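Local structure of probable chemoreceptor (Methyl-accepting chemotaxis) transmembrane protein (Rhizobium meliloti, 6D8V) at residues Leu194-Leu202 and Lys212-Lys223. The protein probably serves as a transmembrane chemotaxis receptor whose sensory domain binds quaternary ammonium compounds such as 1,1-dimethyl-prolinium. Numbering follows the deposited sequence.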
loop_
_atom_site.group_PDB
_atom_site.type_symbol
_atom_site.label_atom_id
_atom_site.label_comp_id
_atom_site.label_asym_id
_atom_site.label_seq_id
_atom_site.Cartn_x
_atom_site.Cartn_y
_atom_site.Cartn_z
ATOM N N LEU A 194 -10.637 -5.923 -4.611
ATOM C CA LEU A 194 -9.192 -5.958 -4.798
ATOM C C LEU A 194 -8.549 -6.808 -3.712
ATOM O O LEU A 194 -8.796 -6.580 -2.520
ATOM C CB LEU A 194 -8.621 -4.541 -4.770
ATOM C CG LEU A 194 -7.173 -4.365 -5.229
ATOM C CD1 LEU A 194 -7.057 -4.565 -6.742
ATOM C CD2 LEU A 194 -6.688 -2.987 -4.819
ATOM N N LEU A 195 -7.730 -7.777 -4.129
ATOM C CA LEU A 195 -7.004 -8.669 -3.233
ATOM C C LEU A 195 -5.515 -8.358 -3.279
ATOM O O LEU A 195 -4.994 -7.863 -4.282
ATOM C CB LEU A 195 -7.230 -10.143 -3.598
ATOM C CG LEU A 195 -8.609 -10.713 -3.284
ATOM C CD1 LEU A 195 -8.642 -12.227 -3.421
ATOM C CD2 LEU A 195 -9.014 -10.288 -1.885
ATOM N N SER A 196 -4.829 -8.668 -2.179
ATOM C CA SER A 196 -3.412 -8.357 -2.047
ATOM C C SER A 196 -2.548 -9.468 -2.640
ATOM O O SER A 196 -3.034 -10.421 -3.256
ATOM C CB SER A 196 -3.041 -8.136 -0.585
ATOM O OG SER A 196 -2.916 -9.378 0.093
ATOM N N GLN A 197 -1.237 -9.344 -2.418
ATOM C CA GLN A 197 -0.252 -10.308 -2.897
ATOM C C GLN A 197 -0.553 -11.733 -2.443
ATOM O O GLN A 197 -0.192 -12.697 -3.131
ATOM C CB GLN A 197 1.128 -9.891 -2.396
ATOM C CG GLN A 197 1.424 -8.407 -2.552
ATOM C CD GLN A 197 1.131 -7.595 -1.304
ATOM O OE1 GLN A 197 0.069 -6.978 -1.187
ATOM N NE2 GLN A 197 2.083 -7.573 -0.371
ATOM N N SER A 198 -1.167 -11.890 -1.270
ATOM C CA SER A 198 -1.454 -13.202 -0.711
ATOM C C SER A 198 -2.946 -13.492 -0.670
ATOM O O SER A 198 -3.367 -14.467 -0.033
ATOM C CB SER A 198 -0.851 -13.323 0.688
ATOM O OG SER A 198 -1.358 -12.320 1.549
ATOM N N GLY A 199 -3.755 -12.669 -1.334
ATOM C CA GLY A 199 -5.185 -12.874 -1.324
ATOM C C GLY A 199 -5.907 -12.262 -0.144
ATOM O O GLY A 199 -7.061 -12.617 0.108
ATOM N N LYS A 200 -5.261 -11.372 0.603
ATOM C CA LYS A 200 -5.952 -10.628 1.644
ATOM C C LYS A 200 -6.822 -9.548 1.000
ATOM O O LYS A 200 -6.515 -9.046 -0.089
ATOM C CB LYS A 200 -4.943 -9.989 2.608
ATOM C CG LYS A 200 -3.844 -10.903 3.146
ATOM C CD LYS A 200 -4.137 -11.316 4.578
ATOM C CE LYS A 200 -2.879 -11.743 5.337
ATOM N NZ LYS A 200 -1.840 -10.665 5.375
ATOM N N TRP A 201 -7.911 -9.186 1.689
ATOM C CA TRP A 201 -8.852 -8.187 1.183
ATOM C C TRP A 201 -8.262 -6.788 1.334
ATOM O O TRP A 201 -7.981 -6.348 2.456
ATOM C CB TRP A 201 -10.186 -8.268 1.917
ATOM C CG TRP A 201 -11.071 -9.421 1.547
ATOM C CD1 TRP A 201 -11.146 -10.636 2.180
ATOM C CD2 TRP A 201 -12.045 -9.459 0.492
ATOM N NE1 TRP A 201 -12.102 -11.429 1.578
ATOM C CE2 TRP A 201 -12.664 -10.734 0.539
ATOM C CE3 TRP A 201 -12.452 -8.545 -0.486
ATOM C CZ2 TRP A 201 -13.665 -11.114 -0.362
ATOM C CZ3 TRP A 201 -13.451 -8.927 -1.377
ATOM C CH2 TRP A 201 -14.045 -10.198 -1.305
ATOM N N LEU A 202 -8.086 -6.090 0.198
ATOM C CA LEU A 202 -7.683 -4.687 0.151
ATOM C C LEU A 202 -8.879 -3.765 -0.031
ATOM O O LEU A 202 -8.897 -2.650 0.510
ATOM C CB LEU A 202 -6.683 -4.471 -0.978
ATOM C CG LEU A 202 -5.293 -5.032 -0.750
ATOM C CD1 LEU A 202 -4.391 -4.673 -1.904
ATOM C CD2 LEU A 202 -4.743 -4.482 0.545
ATOM N N LYS A 212 -8.148 -9.544 5.919
ATOM C CA LYS A 212 -8.331 -10.979 6.072
ATOM C C LYS A 212 -8.087 -11.687 4.744
ATOM O O LYS A 212 -8.214 -11.090 3.672
ATOM C CB LYS A 212 -9.734 -11.295 6.583
ATOM C CG LYS A 212 -10.032 -10.689 7.937
ATOM C CD LYS A 212 -11.320 -11.257 8.530
ATOM C CE LYS A 212 -11.572 -10.784 9.969
ATOM N NZ LYS A 212 -11.963 -9.352 10.059
ATOM N N GLU A 213 -7.732 -12.968 4.825
ATOM C CA GLU A 213 -7.464 -13.757 3.634
ATOM C C GLU A 213 -8.767 -14.215 2.994
ATOM O O GLU A 213 -9.751 -14.519 3.673
ATOM C CB GLU A 213 -6.591 -14.971 3.961
ATOM C CG GLU A 213 -6.191 -15.787 2.738
ATOM C CD GLU A 213 -5.152 -16.845 3.053
ATOM O OE1 GLU A 213 -4.972 -17.182 4.244
ATOM O OE2 GLU A 213 -4.510 -17.340 2.103
ATOM N N TYR A 214 -8.771 -14.250 1.670
ATOM C CA TYR A 214 -9.944 -14.715 0.950
ATOM C C TYR A 214 -10.190 -16.185 1.260
ATOM O O TYR A 214 -9.276 -17.013 1.173
ATOM C CB TYR A 214 -9.760 -14.503 -0.549
ATOM C CG TYR A 214 -10.979 -14.836 -1.369
ATOM C CD1 TYR A 214 -11.193 -16.128 -1.836
ATOM C CD2 TYR A 214 -11.916 -13.858 -1.678
ATOM C CE1 TYR A 214 -12.307 -16.438 -2.587
ATOM C CE2 TYR A 214 -13.035 -14.154 -2.429
ATOM C CZ TYR A 214 -13.228 -15.446 -2.881
ATOM O OH TYR A 214 -14.345 -15.743 -3.626
ATOM N N ASP A 215 -11.422 -16.504 1.657
ATOM C CA ASP A 215 -11.808 -17.900 1.812
ATOM C C ASP A 215 -13.262 -18.112 1.398
ATOM O O ASP A 215 -13.871 -19.123 1.781
ATOM C CB ASP A 215 -11.558 -18.390 3.250
ATOM C CG ASP A 215 -12.734 -18.154 4.161
ATOM O OD1 ASP A 215 -12.955 -16.992 4.570
ATOM O OD2 ASP A 215 -13.439 -19.139 4.475
ATOM N N GLY A 216 -13.824 -17.189 0.614
ATOM C CA GLY A 216 -15.164 -17.338 0.084
ATOM C C GLY A 216 -15.262 -18.442 -0.945
ATOM O O GLY A 216 -14.383 -19.305 -1.029
ATOM N N GLU A 217 -16.332 -18.433 -1.730
ATOM C CA GLU A 217 -16.447 -19.388 -2.820
ATOM C C GLU A 217 -15.340 -19.157 -3.845
ATOM O O GLU A 217 -14.875 -18.035 -4.048
ATOM C CB GLU A 217 -17.825 -19.284 -3.473
ATOM C CG GLU A 217 -18.952 -19.574 -2.498
ATOM C CD GLU A 217 -20.266 -19.861 -3.185
ATOM O OE1 GLU A 217 -21.197 -19.036 -3.054
ATOM O OE2 GLU A 217 -20.369 -20.912 -3.855
ATOM N N GLY A 218 -14.899 -20.242 -4.472
ATOM C CA GLY A 218 -13.864 -20.146 -5.483
ATOM C C GLY A 218 -12.478 -19.863 -4.952
ATOM O O GLY A 218 -11.638 -19.335 -5.689
ATOM N N VAL A 219 -12.206 -20.223 -3.696
ATOM C CA VAL A 219 -10.937 -19.873 -3.064
ATOM C C VAL A 219 -9.757 -20.471 -3.830
ATOM O O VAL A 219 -8.741 -19.799 -4.059
ATOM C CB VAL A 219 -10.952 -20.319 -1.588
ATOM C CG1 VAL A 219 -11.033 -21.850 -1.480
ATOM C CG2 VAL A 219 -9.753 -19.762 -0.829
ATOM N N GLU A 220 -9.864 -21.736 -4.244
ATOM C CA GLU A 220 -8.729 -22.377 -4.901
ATOM C C GLU A 220 -8.371 -21.672 -6.203
ATOM O O GLU A 220 -7.187 -21.540 -6.539
ATOM C CB GLU A 220 -9.022 -23.856 -5.150
ATOM C CG GLU A 220 -8.532 -24.789 -4.049
ATOM C CD GLU A 220 -7.034 -25.033 -4.107
ATOM O OE1 GLU A 220 -6.411 -24.693 -5.135
ATOM O OE2 GLU A 220 -6.482 -25.567 -3.123
ATOM N N SER A 221 -9.373 -21.207 -6.950
ATOM C CA SER A 221 -9.072 -20.488 -8.182
ATOM C C SER A 221 -8.302 -19.204 -7.893
ATOM O O SER A 221 -7.390 -18.840 -8.641
ATOM C CB SER A 221 -10.359 -20.200 -8.954
ATOM O OG SER A 221 -10.881 -21.396 -9.520
ATOM N N VAL A 222 -8.635 -18.516 -6.797
ATOM C CA VAL A 222 -7.846 -17.358 -6.379
ATOM C C VAL A 222 -6.389 -17.752 -6.174
ATOM O O VAL A 222 -5.474 -17.090 -6.677
ATOM C CB VAL A 222 -8.443 -16.737 -5.104
ATOM C CG1 VAL A 222 -7.526 -15.662 -4.555
ATOM C CG2 VAL A 222 -9.817 -16.166 -5.398
ATOM N N LYS A 223 -6.150 -18.837 -5.431
ATOM C CA LYS A 223 -4.785 -19.316 -5.227
ATOM C C LYS A 223 -4.117 -19.700 -6.545
ATOM O O LYS A 223 -2.911 -19.462 -6.725
ATOM C CB LYS A 223 -4.786 -20.496 -4.254
ATOM C CG LYS A 223 -5.366 -20.158 -2.876
ATOM C CD LYS A 223 -4.739 -18.888 -2.294
ATOM C CE LYS A 223 -5.426 -18.422 -1.008
ATOM N NZ LYS A 223 -4.896 -17.103 -0.545
#
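W201 and Y214 meet at a slant: their six-membered rings lie 5.7 Å apart between centroids with planes inclined by 38°, too far from parallel for a stack and too far from perpendicular for an edge-to-face pair. The approach is led by W201 CZ2, which comes within 3.5 Å of Y214 CD2 near the plane of the tyrosine ring. Y214 turns its ring there by setting CG anti to the backbone N (chi1 -175°), and its hydroxyl donates to E217 O, modelled very short, with R247 NE a weak further partner. Its CB rests 3.8 Å from L195 CD1, and that same methyl also meets V222 CG1 at 3.8 Å, the leucine and valine side chains crossing at about a right angle. L195 CD2, the other branch, lies over one face of the W201 indole, displaced toward its rim, so the two methyls divide between the indole and the Y214/V222 side.

Backbone pairing fixes this register. Y214 N donates to G199 O at 2.8 Å, tilted 32° from the carbonyl plane, while W201 N donates to K212 O, also 2.8 Å away and nearly in line with the C=O. Together they form a single bridge between K200 and E213. Beside the bridge, K223 NZ reaches E213 OE2 at 2.7 Å, a salt bridge using the anti lone pair of the carboxylate and tying helix 219-228 back to loop residue E213; K223 NZ also nears S198 O, at an angle too poor for a hydrogen bond.

The contact thus joins the turn after edge strand 191-195 of the four-stranded antiparallel sheet to the segment leading into helix 219-228, consistent with the second, probably membrane-proximal, module of a double-Cache receptor. Its chemistry implies an apolar cluster aligned by two backbone bonds, while the E213-K223 pair braces 212-223 alongside.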